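Local structure of cytosolic acyl coenzyme A thioester hydrolase (Mus musculus, 2V1O) at residues K138-E141 against A142-E146; G30-I33 against S34-C38. The protein hydrolyses long-chain fatty acyl-CoAs, palmitoyl-CoA preferentially, to free fatty acids and coenzyme A, and is represented here by its N-terminal hotdog domain. All coordinates share one frame; numbering follows the deposited sequence.

Overall arrangement
Both contacts are local, each formed by successive turns of one helix, but the two helices hold different places in the hotdog domain. Contact 2 lies on helix 19-38, partly buried, its centre about 9 Å from the centre of the chain; contact 1 lies on helix 130-146 at the surface, its centre about 18 Å from that of the chain. The centres of the two contacts are about 21 Å apart, and their nearest atoms, about 13 Å apart, do not touch. The chemistry follows position. In contact 2, serine and threonine hydroxyls turn back to the helix's own carbonyls and an arginine reaches a third subunit. In contact 1, the side chains of Tyr140 and Lys144 reach outward to coenzyme A.

Contact 1: K138-E141 against A142-E146; sequences KRYE and AQKLE. With COA (coenzyme A), chain G.
The phenol ring of Tyr140 is met obliquely by CD of Lys144, 4.0 Å from CZ, while phosphate oxygen O7A of coenzyme A lies at the ring's edge and in its plane. The amide of Gln143 is turned almost perpendicular to this ring, their planes 83° apart, and Trp107 of strand 98-112 touches both side chains. Tyr140 and Lys144 run side by side and point the same way, as expected of residues one turn apart. The backbone evidence for that spacing is the bond from Lys144 N to Tyr140 O, 2.9 Å long. In Lys144 the chain leaves with CG anti to the backbone N (chi1 -169°), bends once at chi2 (89°) and then runs extended, which brings the ammonium group beside the tyrosine hydroxyl. Two donors therefore grip O7A, an oxygen of the 3'-phosphate: Tyr140 OH at a very short 2.5 Å and Lys144 NZ at 2.7 Å. The same NZ also reaches the ribose hydroxyl oxygen O2B, at 3.1 Å, so the lysine spans phosphate and sugar. Its positive charge would be expected to stabilise the negative charge of the phosphate. On another side of the helix, Arg139 forms a salt bridge with Glu83. Ser78, Arg147 and, from the second subunit, Asp57 and Phe58 add further hydrogen bonds to the coenzyme A. The arrangement is thus an i, i+4 pair on helix 130-146, forming the 3'-phosphate end of a coenzyme A site shared between two hotdog subunits.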
loop_
_atom_site.group_PDB
_atom_site.type_symbol
_atom_site.label_atom_id
_atom_site.label_comp_id
_atom_site.label_asym_id
_atom_site.label_seq_id
_atom_site.Cartn_x
_atom_site.Cartn_y
_atom_site.Cartn_z
ATOM N N LYS A 138 16.866 35.849 6.481
ATOM C CA LYS A 138 18.197 35.384 6.895
ATOM C C LYS A 138 18.421 33.893 6.593
ATOM O O LYS A 138 19.505 33.498 6.152
ATOM C CB LYS A 138 18.406 35.658 8.387
ATOM C CG LYS A 138 19.842 35.538 8.851
ATOM C CD LYS A 138 19.959 35.808 10.343
ATOM C CE LYS A 138 21.290 35.305 10.893
ATOM N NZ LYS A 138 22.444 36.146 10.467
ATOM N N ARG A 139 17.401 33.074 6.841
ATOM C CA ARG A 139 17.484 31.639 6.547
ATOM C C ARG A 139 17.536 31.396 5.037
ATOM O O ARG A 139 18.305 30.553 4.573
ATOM C CB ARG A 139 16.322 30.873 7.183
ATOM C CG ARG A 139 16.287 30.950 8.709
ATOM C CD ARG A 139 15.247 30.006 9.317
ATOM N NE ARG A 139 13.876 30.349 8.925
ATOM C CZ ARG A 139 13.076 31.190 9.579
ATOM N NH1 ARG A 139 13.489 31.805 10.687
ATOM N NH2 ARG A 139 11.848 31.412 9.123
ATOM N N TYR A 140 16.725 32.144 4.290
ATOM C CA TYR A 140 16.729 32.126 2.825
ATOM C C TYR A 140 18.117 32.436 2.267
ATOM O O TYR A 140 18.651 31.688 1.451
ATOM C CB TYR A 140 15.717 33.143 2.291
ATOM C CG TYR A 140 15.867 33.461 0.819
ATOM C CD1 TYR A 140 15.659 32.481 -0.146
ATOM C CD2 TYR A 140 16.206 34.752 0.390
ATOM C CE1 TYR A 140 15.789 32.767 -1.502
ATOM C CE2 TYR A 140 16.335 35.047 -0.967
ATOM C CZ TYR A 140 16.125 34.045 -1.906
ATOM O OH TYR A 140 16.235 34.317 -3.249
ATOM N N GLU A 141 18.688 33.549 2.717
ATOM C CA GLU A 141 20.037 33.953 2.326
ATOM C C GLU A 141 21.096 32.897 2.669
ATOM O O GLU A 141 22.001 32.651 1.880
ATOM C CB GLU A 141 20.379 35.296 2.972
ATOM C CG GLU A 141 19.568 36.466 2.415
ATOM C CD GLU A 141 19.605 37.705 3.299
ATOM O OE1 GLU A 141 20.030 37.618 4.469
ATOM O OE2 GLU A 141 19.209 38.781 2.816
ATOM N N ALA A 142 20.964 32.264 3.834
ATOM C CA ALA A 142 21.897 31.220 4.271
ATOM C C ALA A 142 21.948 30.039 3.285
ATOM O O ALA A 142 23.034 29.645 2.829
ATOM C CB ALA A 142 21.540 30.740 5.678
ATOM N N GLN A 143 20.782 29.495 2.949
ATOM C CA GLN A 143 20.716 28.357 2.026
ATOM C C GLN A 143 21.076 28.753 0.585
ATOM O O GLN A 143 21.743 27.997 -0.121
ATOM C CB GLN A 143 19.375 27.597 2.130
ATOM C CG GLN A 143 18.095 28.435 1.986
ATOM C CD GLN A 143 17.553 28.514 0.561
ATOM O OE1 GLN A 143 16.415 28.932 0.345
ATOM N NE2 GLN A 143 18.347 28.102 -0.403
ATOM N N LYS A 144 20.659 29.949 0.171
ATOM C CA LYS A 144 21.011 30.488 -1.146
ATOM C C LYS A 144 22.539 30.569 -1.308
ATOM O O LYS A 144 23.100 30.122 -2.313
ATOM C CB LYS A 144 20.362 31.871 -1.326
ATOM C CG LYS A 144 20.417 32.459 -2.729
ATOM C CD LYS A 144 19.215 32.037 -3.560
ATOM C CE LYS A 144 19.166 32.824 -4.858
ATOM N NZ LYS A 144 18.414 32.104 -5.916
ATOM N N LEU A 145 23.199 31.116 -0.289
ATOM C CA LEU A 145 24.649 31.274 -0.270
ATOM C C LEU A 145 25.367 29.923 -0.247
ATOM O O LEU A 145 26.338 29.718 -0.978
ATOM C CB LEU A 145 25.058 32.128 0.938
ATOM C CG LEU A 145 24.945 33.665 0.880
ATOM C CD1 LEU A 145 23.717 34.190 0.112
ATOM C CD2 LEU A 145 24.980 34.256 2.295
ATOM N N GLU A 146 24.869 29.006 0.582
ATOM C CA GLU A 146 25.447 27.668 0.722
ATOM C C GLU A 146 25.415 26.875 -0.586
ATOM O O GLU A 146 26.351 26.130 -0.883
ATOM C CB GLU A 146 24.731 26.884 1.823
ATOM C CG GLU A 146 25.444 25.608 2.240
ATOM C CD GLU A 146 24.479 24.483 2.529
ATOM O OE1 GLU A 146 24.444 24.020 3.689
ATOM O OE2 GLU A 146 23.754 24.063 1.597
HETATM N N1A COA G . 16.827 24.724 -2.023
HETATM C C2A COA G . 16.124 25.896 -1.861
HETATM N N3A COA G . 15.828 26.666 -2.963
HETATM C C4A COA G . 16.230 26.257 -4.195
HETATM C C5A COA G . 16.933 25.075 -4.384
HETATM C C6A COA G . 17.232 24.299 -3.277
HETATM N N6A COA G . 17.923 23.168 -3.403
HETATM N N7A COA G . 17.189 24.941 -5.710
HETATM C C8A COA G . 16.665 26.007 -6.352
HETATM N N9A COA G . 16.073 26.822 -5.425
HETATM C C1B COA G . 15.248 28.006 -5.661
HETATM C C2B COA G . 16.090 29.218 -6.033
HETATM O O2B COA G . 16.662 29.808 -4.888
HETATM C C3B COA G . 15.059 30.072 -6.754
HETATM O O3B COA G . 14.291 30.854 -5.859
HETATM P P3B COA G . 14.545 32.438 -5.683
HETATM O O7A COA G . 15.876 32.603 -5.026
HETATM O O8A COA G . 14.558 33.074 -7.053
HETATM O O9A COA G . 13.448 33.007 -4.819
HETATM C C4B COA G . 14.127 29.040 -7.388
HETATM O O4B COA G . 14.391 27.800 -6.758
HETATM C C5B COA G . 14.314 28.912 -8.896
HETATM O O5B COA G . 15.680 28.785 -9.225
HETATM P P1A COA G . 16.077 28.442 -10.740
HETATM O O1A COA G . 15.187 29.216 -11.673
HETATM O O2A COA G . 17.551 28.731 -10.917
HETATM O O3A COA G . 15.783 26.872 -10.937
HETATM P P2A COA G . 16.837 25.693 -10.658
HETATM O O4A COA G . 17.735 25.993 -9.483
HETATM O O5A COA G . 17.610 25.334 -11.907
HETATM O O6A COA G . 15.849 24.475 -10.325
HETATM C CBP COA G . 14.328 23.168 -9.005
HETATM C CCP COA G . 15.146 24.456 -9.093
HETATM C CDP COA G . 13.818 23.008 -7.567
HETATM C CEP COA G . 13.130 23.340 -9.939
HETATM C CAP COA G . 15.215 21.988 -9.422
HETATM O OAP COA G . 16.359 21.888 -8.597
HETATM C C9P COA G . 14.479 20.670 -9.425
HETATM O O9P COA G . 13.587 20.381 -10.461
HETATM N N8P COA G . 14.727 19.836 -8.425
HETATM C C7P COA G . 13.949 18.628 -8.209
HETATM C C6P COA G . 12.613 18.928 -7.530
HETATM C C5P COA G . 11.871 17.629 -7.302
HETATM O O5P COA G . 11.383 17.027 -8.275
HETATM N N4P COA G . 11.789 17.205 -6.039
HETATM C C3P COA G . 11.543 15.813 -5.669
HETATM C C2P COA G . 12.654 14.840 -6.126
HETATM S S1P COA G . 12.110 13.178 -5.677
#

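Contact 2: G30-I33 against S34-C38; sequences GAII and STRHC
Arg36 folds back along the preceding turn, over Ile32 and Ile33. Its CB sits 3.4 Å from Ile32 O, the carbonyl that also accepts its backbone N-H. With CG anti to the backbone N (chi1 -175°) and a bend at chi3 (-69°), the chain turns so that Ile32 O lies over one face of the guanidinium. NE forms a salt bridge with Glu91 of the third subunit. Farther on, NH2 meets the methyl CG2 of Ile32 at 3.6 Å, and NH1 passes 3.7 Å from Ile33 CA. A water at the guanidinium edge, in its plane, accepts from NH1 at 3.1 Å and donates to Ile33 O at 2.8 Å, bridging side chain and backbone. All this lies on helix 19-38, the long helix that the antiparallel sheet wraps in the hotdog fold; Ile33 packs on Ala72 and Ile74 of strand 67-77, whereas Ile32 touches Ile5 of the third subunit. Toward strand 46-57 the helix presents hydroxyls. Ser34 OG donates to Gly30 O at 2.7 Å, and Ser34 N reaches the same oxygen from the opposite face of the carbonyl plane, at 3.1 Å. The OG bond gives the buried serine hydroxyl a partner within its own helix, next to Ala48, and Gly30 O is gripped by two donors. Thr35 OG1 lies 3.0 Å from Ala31 O and accepts a hydrogen bond from the backbone N of Ala48, tying helix to strand.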
loop_
_atom_site.group_PDB
_atom_site.type_symbol
_atom_site.label_atom_id
_atom_site.label_comp_id
_atom_site.label_asym_id
_atom_site.label_seq_id
_atom_site.Cartn_x
_atom_site.Cartn_y
_atom_site.Cartn_z
ATOM N N GLY A 30 4.142 19.383 3.917
ATOM C CA GLY A 30 4.803 20.449 3.174
ATOM C C GLY A 30 4.237 20.645 1.780
ATOM O O GLY A 30 4.030 21.789 1.336
ATOM N N ALA A 31 3.964 19.540 1.095
ATOM C CA ALA A 31 3.501 19.605 -0.291
ATOM C C ALA A 31 2.131 20.267 -0.368
ATOM O O ALA A 31 1.899 21.082 -1.250
ATOM C CB ALA A 31 3.463 18.214 -0.922
ATOM N N ILE A 32 1.239 19.919 0.560
ATOM C CA ILE A 32 -0.118 20.487 0.566
ATOM C C ILE A 32 -0.089 21.996 0.817
ATOM O O ILE A 32 -0.689 22.778 0.063
ATOM C CB ILE A 32 -1.029 19.806 1.610
ATOM C CG1 ILE A 32 -1.411 18.397 1.142
ATOM C CG2 ILE A 32 -2.292 20.652 1.875
ATOM C CD1 ILE A 32 -1.895 17.482 2.279
ATOM N N ILE A 33 0.626 22.401 1.865
ATOM C CA ILE A 33 0.589 23.803 2.295
ATOM C C ILE A 33 1.235 24.714 1.238
ATOM O O ILE A 33 0.736 25.811 0.947
ATOM C CB ILE A 33 1.188 23.980 3.734
ATOM C CG1 ILE A 33 0.668 25.272 4.391
ATOM C CG2 ILE A 33 2.732 23.873 3.724
ATOM C CD1 ILE A 33 0.890 25.334 5.910
ATOM N N SER A 34 2.311 24.234 0.623
ATOM C CA SER A 34 3.044 25.036 -0.355
ATOM C C SER A 34 2.282 25.138 -1.688
ATOM O O SER A 34 2.187 26.220 -2.265
ATOM C CB SER A 34 4.472 24.495 -0.538
ATOM O OG SER A 34 4.446 23.139 -0.965
ATOM N N THR A 35 1.727 24.020 -2.162
ATOM C CA THR A 35 0.914 24.027 -3.389
ATOM C C THR A 35 -0.300 24.954 -3.246
ATOM O O THR A 35 -0.553 25.779 -4.122
ATOM C CB THR A 35 0.483 22.602 -3.798
ATOM O OG1 THR A 35 1.649 21.839 -4.145
ATOM C CG2 THR A 35 -0.479 22.637 -4.986
ATOM N N ARG A 36 -1.035 24.841 -2.135
ATOM C CA ARG A 36 -2.183 25.717 -1.893
ATOM C C ARG A 36 -1.755 27.184 -1.950
ATOM O O ARG A 36 -2.367 28.011 -2.645
ATOM C CB ARG A 36 -2.815 25.418 -0.529
ATOM C CG ARG A 36 -4.096 26.226 -0.284
ATOM C CD ARG A 36 -4.476 26.268 1.181
ATOM N NE ARG A 36 -4.913 24.975 1.697
ATOM C CZ ARG A 36 -4.203 24.200 2.521
ATOM N NH1 ARG A 36 -2.993 24.571 2.923
ATOM N NH2 ARG A 36 -4.707 23.041 2.937
ATOM N N HIS A 37 -0.678 27.501 -1.240
ATOM C CA HIS A 37 -0.195 28.862 -1.232
ATOM C C HIS A 37 0.212 29.377 -2.610
ATOM O O HIS A 37 -0.096 30.520 -2.968
ATOM C CB HIS A 37 0.966 29.051 -0.273
ATOM C CG HIS A 37 1.461 30.454 -0.274
ATOM N ND1 HIS A 37 2.592 30.841 -0.961
ATOM C CD2 HIS A 37 0.904 31.588 0.210
ATOM C CE1 HIS A 37 2.742 32.147 -0.844
ATOM N NE2 HIS A 37 1.733 32.624 -0.140
ATOM N N CYS A 38 0.917 28.545 -3.372
ATOM C CA CYS A 38 1.425 28.968 -4.679
ATOM C C CYS A 38 0.331 29.185 -5.736
ATOM O O CYS A 38 0.565 29.848 -6.758
ATOM C CB CYS A 38 2.512 28.006 -5.165
ATOM S SG CYS A 38 4.032 28.191 -4.212
HETATM O O HOH W 1 -1.293 27.140 2.325
#